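Local structure of HAD hydrolase, family IA, variant 3 (Entamoeba histolytica, 6W04) at residues F105-V116 with W128-N137. The protein binds magnesium and probably acts as a hydrolase of the haloacid dehalogenase (HAD) superfamily, though its substrate is not established. Residues are numbered along the deposited sequence; the frame is centred on the assembly and turned at random.
Sequences FTIATSSDWGNV and WFDIDKIIFN. With EDO (1,2-ethanediol), chain C.
Ala108 of 105-116 pairs in parallel with Ile135 of 128-137, joining the two strands of a right-handed beta-alpha-beta unit at one edge of the Rossmann-like HAD sheet; strand 135-137 is outermost within the chain. The axes of strands 105-109 and 135-137 run within 12° of each other, and Ile135 bonds to the neighbours of Ala108: its N donates to Ile107 O at 2.8 Å and its O accepts from Thr109 N at 2.8 Å. Beyond the corner at Ser110, Asn137 N reaches Ser111 O at 3.0 Å. Upstream the pairing passes to a side chain. The hydroxyl of Thr106, turned opposite its backbone N (chi1 -168°), donates OG1 to Lys133 O at 2.7 Å from well above the carbonyl plane, and accepts from a water that also donates to Asp130 O.

Phe129 packs between Ile107 and Phe105. Its ring has Ile107 CD1 over the centre of one face, 3.7 Å from the centroid, a CH-pi contact, while Phe105 presents its edge to the opposite face in an offset edge-to-face pair with planes at 84°. A water bridges Phe105 O and Trp128 O. At the other end Phe136 lies across the start of helix 113-123: Trp113 CE3 sits over the rim of one ring face, 3.6 Å from Phe136 CZ, with the planes oblique, and Val116 CG2 meets Phe136 CB at 3.6 Å. In the conformer described, Asp112 OD1 accepts from Asn115 N as an N-cap.

Thr109 OG1 accepts from Ser111 N in an ST turn, and Ser111 OG bonds to the magnesium ligand Asn9. The pairing and packing would thus hold the edge strand against the one placing Ser111 beside Asn9 and Thr109, probably the HAD motif II residue, near Asp7.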
loop_
_atom_site.group_PDB
_atom_site.type_symbol
_atom_site.label_atom_id
_atom_site.label_comp_id
_atom_site.label_asym_id
_atom_site.label_seq_id
_atom_site.Cartn_x
_atom_site.Cartn_y
_atom_site.Cartn_z
ATOM N N PHE A 105 9.012 0.819 -13.480
ATOM C CA PHE A 105 8.300 0.471 -12.267
ATOM C C PHE A 105 7.972 1.753 -11.522
ATOM O O PHE A 105 8.685 2.758 -11.639
ATOM C CB PHE A 105 9.109 -0.481 -11.367
ATOM C CG PHE A 105 10.468 0.047 -10.955
ATOM C CD1 PHE A 105 10.632 0.710 -9.743
ATOM C CD2 PHE A 105 11.591 -0.150 -11.766
ATOM C CE1 PHE A 105 11.886 1.185 -9.334
ATOM C CE2 PHE A 105 12.864 0.334 -11.383
ATOM C CZ PHE A 105 13.017 0.997 -10.162
ATOM N N THR A 106 6.898 1.713 -10.748
ATOM C CA THR A 106 6.564 2.869 -9.936
ATOM C C THR A 106 5.780 2.410 -8.717
ATOM O O THR A 106 5.423 1.233 -8.580
ATOM C CB THR A 106 5.769 3.911 -10.735
ATOM O OG1 THR A 106 5.712 5.121 -9.969
ATOM C CG2 THR A 106 4.321 3.422 -11.025
ATOM N N ILE A 107 5.499 3.372 -7.849
ATOM C CA ILE A 107 4.721 3.185 -6.634
ATOM C C ILE A 107 3.315 3.722 -6.854
ATOM O O ILE A 107 3.128 4.779 -7.479
ATOM C CB ILE A 107 5.394 3.900 -5.451
ATOM C CG1 ILE A 107 6.646 3.141 -5.011
ATOM C CG2 ILE A 107 4.389 4.049 -4.275
ATOM C CD1 ILE A 107 7.607 3.986 -4.105
ATOM N N ALA A 108 2.321 2.988 -6.346
ATOM C CA ALA A 108 0.958 3.480 -6.197
ATOM C C ALA A 108 0.579 3.310 -4.732
ATOM O O ALA A 108 0.857 2.266 -4.135
ATOM C CB ALA A 108 -0.013 2.725 -7.102
ATOM N N THR A 109 -0.013 4.332 -4.135
ATOM C CA THR A 109 -0.390 4.218 -2.741
ATOM C C THR A 109 -1.720 4.917 -2.530
ATOM O O THR A 109 -2.045 5.882 -3.224
ATOM C CB THR A 109 0.707 4.805 -1.819
ATOM O OG1 THR A 109 0.256 4.822 -0.459
ATOM C CG2 THR A 109 1.078 6.211 -2.231
ATOM N N SER A 110 -2.489 4.412 -1.564
ATOM C CA SER A 110 -3.690 5.101 -1.106
ATOM C C SER A 110 -3.369 6.298 -0.232
ATOM O O SER A 110 -4.283 7.058 0.103
ATOM C CB SER A 110 -4.593 4.167 -0.301
ATOM O OG SER A 110 -4.985 3.025 -1.034
ATOM N N SER A 111 -2.114 6.461 0.175
ATOM C CA SER A 111 -1.752 7.549 1.076
ATOM C C SER A 111 -1.974 8.899 0.407
ATOM O O SER A 111 -1.809 9.040 -0.807
ATOM C CB SER A 111 -0.279 7.422 1.497
ATOM O OG SER A 111 -0.073 6.282 2.337
ATOM N N ASP A 112 -2.352 9.898 1.210
ATOM C CA ASP A 112 -2.407 11.280 0.743
ATOM C C ASP A 112 -0.996 11.847 0.583
ATOM O O ASP A 112 -0.003 11.233 0.967
ATOM C CB ASP A 112 -3.224 12.153 1.704
ATOM C CG ASP A 112 -2.585 12.328 3.098
ATOM O OD1 ASP A 112 -1.457 11.857 3.405
ATOM O OD2 ASP A 112 -3.261 12.972 3.928
ATOM N N TRP A 113 -0.910 13.060 0.025
ATOM C CA TRP A 113 0.409 13.653 -0.213
ATOM C C TRP A 113 1.195 13.840 1.087
ATOM O O TRP A 113 2.422 13.656 1.112
ATOM C CB TRP A 113 0.282 15.002 -0.924
ATOM C CG TRP A 113 1.617 15.674 -0.923
ATOM C CD1 TRP A 113 2.029 16.709 -0.120
ATOM C CD2 TRP A 113 2.755 15.302 -1.720
ATOM N NE1 TRP A 113 3.345 17.024 -0.401
ATOM C CE2 TRP A 113 3.807 16.179 -1.383
ATOM C CE3 TRP A 113 2.972 14.328 -2.705
ATOM C CZ2 TRP A 113 5.071 16.083 -1.966
ATOM C CZ3 TRP A 113 4.235 14.242 -3.303
ATOM C CH2 TRP A 113 5.267 15.116 -2.920
ATOM N N GLY A 114 0.521 14.251 2.167
ATOM C CA GLY A 114 1.214 14.403 3.445
ATOM C C GLY A 114 2.104 13.218 3.782
ATOM O O GLY A 114 3.285 13.376 4.128
ATOM N N ASN A 115 1.552 12.008 3.678
ATOM C CA ASN A 115 2.329 10.809 4.005
ATOM C C ASN A 115 3.398 10.546 2.949
ATOM O O ASN A 115 4.537 10.174 3.283
ATOM C CB ASN A 115 1.390 9.596 4.153
ATOM C CG ASN A 115 0.640 9.593 5.462
ATOM O OD1 ASN A 115 0.820 10.480 6.299
ATOM N ND2 ASN A 115 -0.226 8.589 5.652
ATOM N N VAL A 116 3.063 10.766 1.669
ATOM C CA VAL A 116 4.008 10.490 0.587
ATOM C C VAL A 116 5.242 11.374 0.727
ATOM O O VAL A 116 6.371 10.940 0.474
ATOM C CB VAL A 116 3.328 10.688 -0.783
ATOM C CG1 VAL A 116 4.366 10.648 -1.895
ATOM C CG2 VAL A 116 2.240 9.624 -1.031
ATOM N N TRP A 128 15.417 5.813 -6.911
ATOM C CA TRP A 128 14.924 4.774 -7.811
ATOM C C TRP A 128 13.667 5.147 -8.569
ATOM O O TRP A 128 13.368 4.491 -9.575
ATOM C CB TRP A 128 14.641 3.473 -7.042
ATOM C CG TRP A 128 15.749 3.097 -6.122
ATOM C CD1 TRP A 128 16.895 2.435 -6.442
ATOM C CD2 TRP A 128 15.815 3.368 -4.724
ATOM N NE1 TRP A 128 17.676 2.272 -5.323
ATOM C CE2 TRP A 128 17.036 2.839 -4.254
ATOM C CE3 TRP A 128 14.957 4.001 -3.820
ATOM C CZ2 TRP A 128 17.423 2.925 -2.919
ATOM C CZ3 TRP A 128 15.342 4.091 -2.494
ATOM C CH2 TRP A 128 16.570 3.557 -2.057
ATOM N N PHE A 129 12.945 6.183 -8.137
ATOM C CA PHE A 129 11.641 6.550 -8.675
ATOM C C PHE A 129 11.649 7.981 -9.183
ATOM O O PHE A 129 12.149 8.887 -8.504
ATOM C CB PHE A 129 10.557 6.418 -7.592
ATOM C CG PHE A 129 10.343 5.010 -7.148
ATOM C CD1 PHE A 129 9.453 4.189 -7.822
ATOM C CD2 PHE A 129 11.055 4.490 -6.084
ATOM C CE1 PHE A 129 9.247 2.882 -7.422
ATOM C CE2 PHE A 129 10.864 3.166 -5.687
ATOM C CZ PHE A 129 9.958 2.367 -6.358
ATOM N N ASP A 130 11.057 8.188 -10.354
ATOM C CA ASP A 130 10.668 9.524 -10.785
ATOM C C ASP A 130 9.511 9.965 -9.899
ATOM O O ASP A 130 8.426 9.375 -9.974
ATOM C CB ASP A 130 10.271 9.498 -12.259
ATOM C CG ASP A 130 9.894 10.871 -12.806
ATOM O OD1 ASP A 130 9.574 11.793 -12.017
ATOM O OD2 ASP A 130 9.901 11.021 -14.049
ATOM N N ILE A 131 9.735 11.000 -9.074
ATOM C CA ILE A 131 8.731 11.402 -8.083
ATOM C C ILE A 131 7.424 11.804 -8.751
ATOM O O ILE A 131 6.358 11.688 -8.149
ATOM C CB ILE A 131 9.244 12.542 -7.162
ATOM C CG1 ILE A 131 9.578 13.805 -7.950
ATOM C CG2 ILE A 131 10.435 12.117 -6.341
ATOM C CD1 ILE A 131 10.047 14.949 -7.063
ATOM N N ASP A 132 7.478 12.285 -9.993
ATOM C CA ASP A 132 6.264 12.703 -10.687
ATOM C C ASP A 132 5.429 11.529 -11.211
ATOM O O ASP A 132 4.262 11.732 -11.550
ATOM C CB ASP A 132 6.636 13.651 -11.836
ATOM C CG ASP A 132 5.428 14.118 -12.642
ATOM O OD1 ASP A 132 4.435 14.584 -12.048
ATOM O OD2 ASP A 132 5.484 14.029 -13.890
ATOM N N LYS A 133 5.984 10.315 -11.258
ATOM C CA LYS A 133 5.244 9.115 -11.659
ATOM C C LYS A 133 4.778 8.269 -10.479
ATOM O O LYS A 133 4.214 7.192 -10.696
ATOM C CB LYS A 133 6.092 8.250 -12.602
ATOM C CG LYS A 133 6.509 8.975 -13.904
ATOM C CD LYS A 133 7.317 8.072 -14.820
ATOM C CE LYS A 133 7.661 8.790 -16.122
ATOM N NZ LYS A 133 8.573 7.989 -16.992
ATOM N N ILE A 134 5.021 8.706 -9.246
ATOM C CA ILE A 134 4.451 8.034 -8.082
ATOM C C ILE A 134 2.971 8.391 -8.014
ATOM O O ILE A 134 2.601 9.570 -8.040
ATOM C CB ILE A 134 5.184 8.443 -6.795
ATOM C CG1 ILE A 134 6.633 7.925 -6.785
ATOM C CG2 ILE A 134 4.416 7.974 -5.553
ATOM C CD1 ILE A 134 7.458 8.427 -5.620
ATOM N N ILE A 135 2.111 7.379 -7.975
ATOM C CA ILE A 135 0.670 7.598 -7.926
ATOM C C ILE A 135 0.242 7.569 -6.473
ATOM O O ILE A 135 0.520 6.599 -5.755
ATOM C CB ILE A 135 -0.104 6.549 -8.747
ATOM C CG1 ILE A 135 0.426 6.490 -10.188
ATOM C CG2 ILE A 135 -1.611 6.865 -8.719
ATOM C CD1 ILE A 135 0.545 7.842 -10.855
ATOM N N PHE A 136 -0.436 8.626 -6.040
ATOM C CA PHE A 136 -0.943 8.708 -4.680
ATOM C C PHE A 136 -2.359 9.272 -4.705
ATOM O O PHE A 136 -2.848 9.739 -5.737
ATOM C CB PHE A 136 -0.025 9.560 -3.794
ATOM C CG PHE A 136 0.075 10.983 -4.222
ATOM C CD1 PHE A 136 -0.782 11.939 -3.700
ATOM C CD2 PHE A 136 1.042 11.379 -5.152
ATOM C CE1 PHE A 136 -0.696 13.263 -4.090
ATOM C CE2 PHE A 136 1.140 12.717 -5.553
ATOM C CZ PHE A 136 0.275 13.664 -5.032
ATOM N N ASN A 137 -3.018 9.239 -3.550
ATOM C CA ASN A 137 -4.376 9.763 -3.445
ATOM C C ASN A 137 -4.356 11.283 -3.509
ATOM O O ASN A 137 -4.160 11.967 -2.500
ATOM C CB ASN A 137 -5.053 9.298 -2.163
ATOM C CG ASN A 137 -6.446 9.868 -2.029
ATOM O OD1 ASN A 137 -7.035 10.306 -3.021
ATOM N ND2 ASN A 137 -6.966 9.909 -0.804
HETATM C C1 EDO C . -2.401 0.745 2.190
HETATM O O1 EDO C . -1.512 0.196 1.226
HETATM C C2 EDO C . -3.252 1.653 1.371
HETATM O O2 EDO C . -3.372 0.975 0.123
HETATM O O HOH W 1 11.130 3.912 -11.376
HETATM O O HOH W 2 8.098 6.648 -10.415
HETATM O O HOH W 3 -3.197 14.098 -1.192
#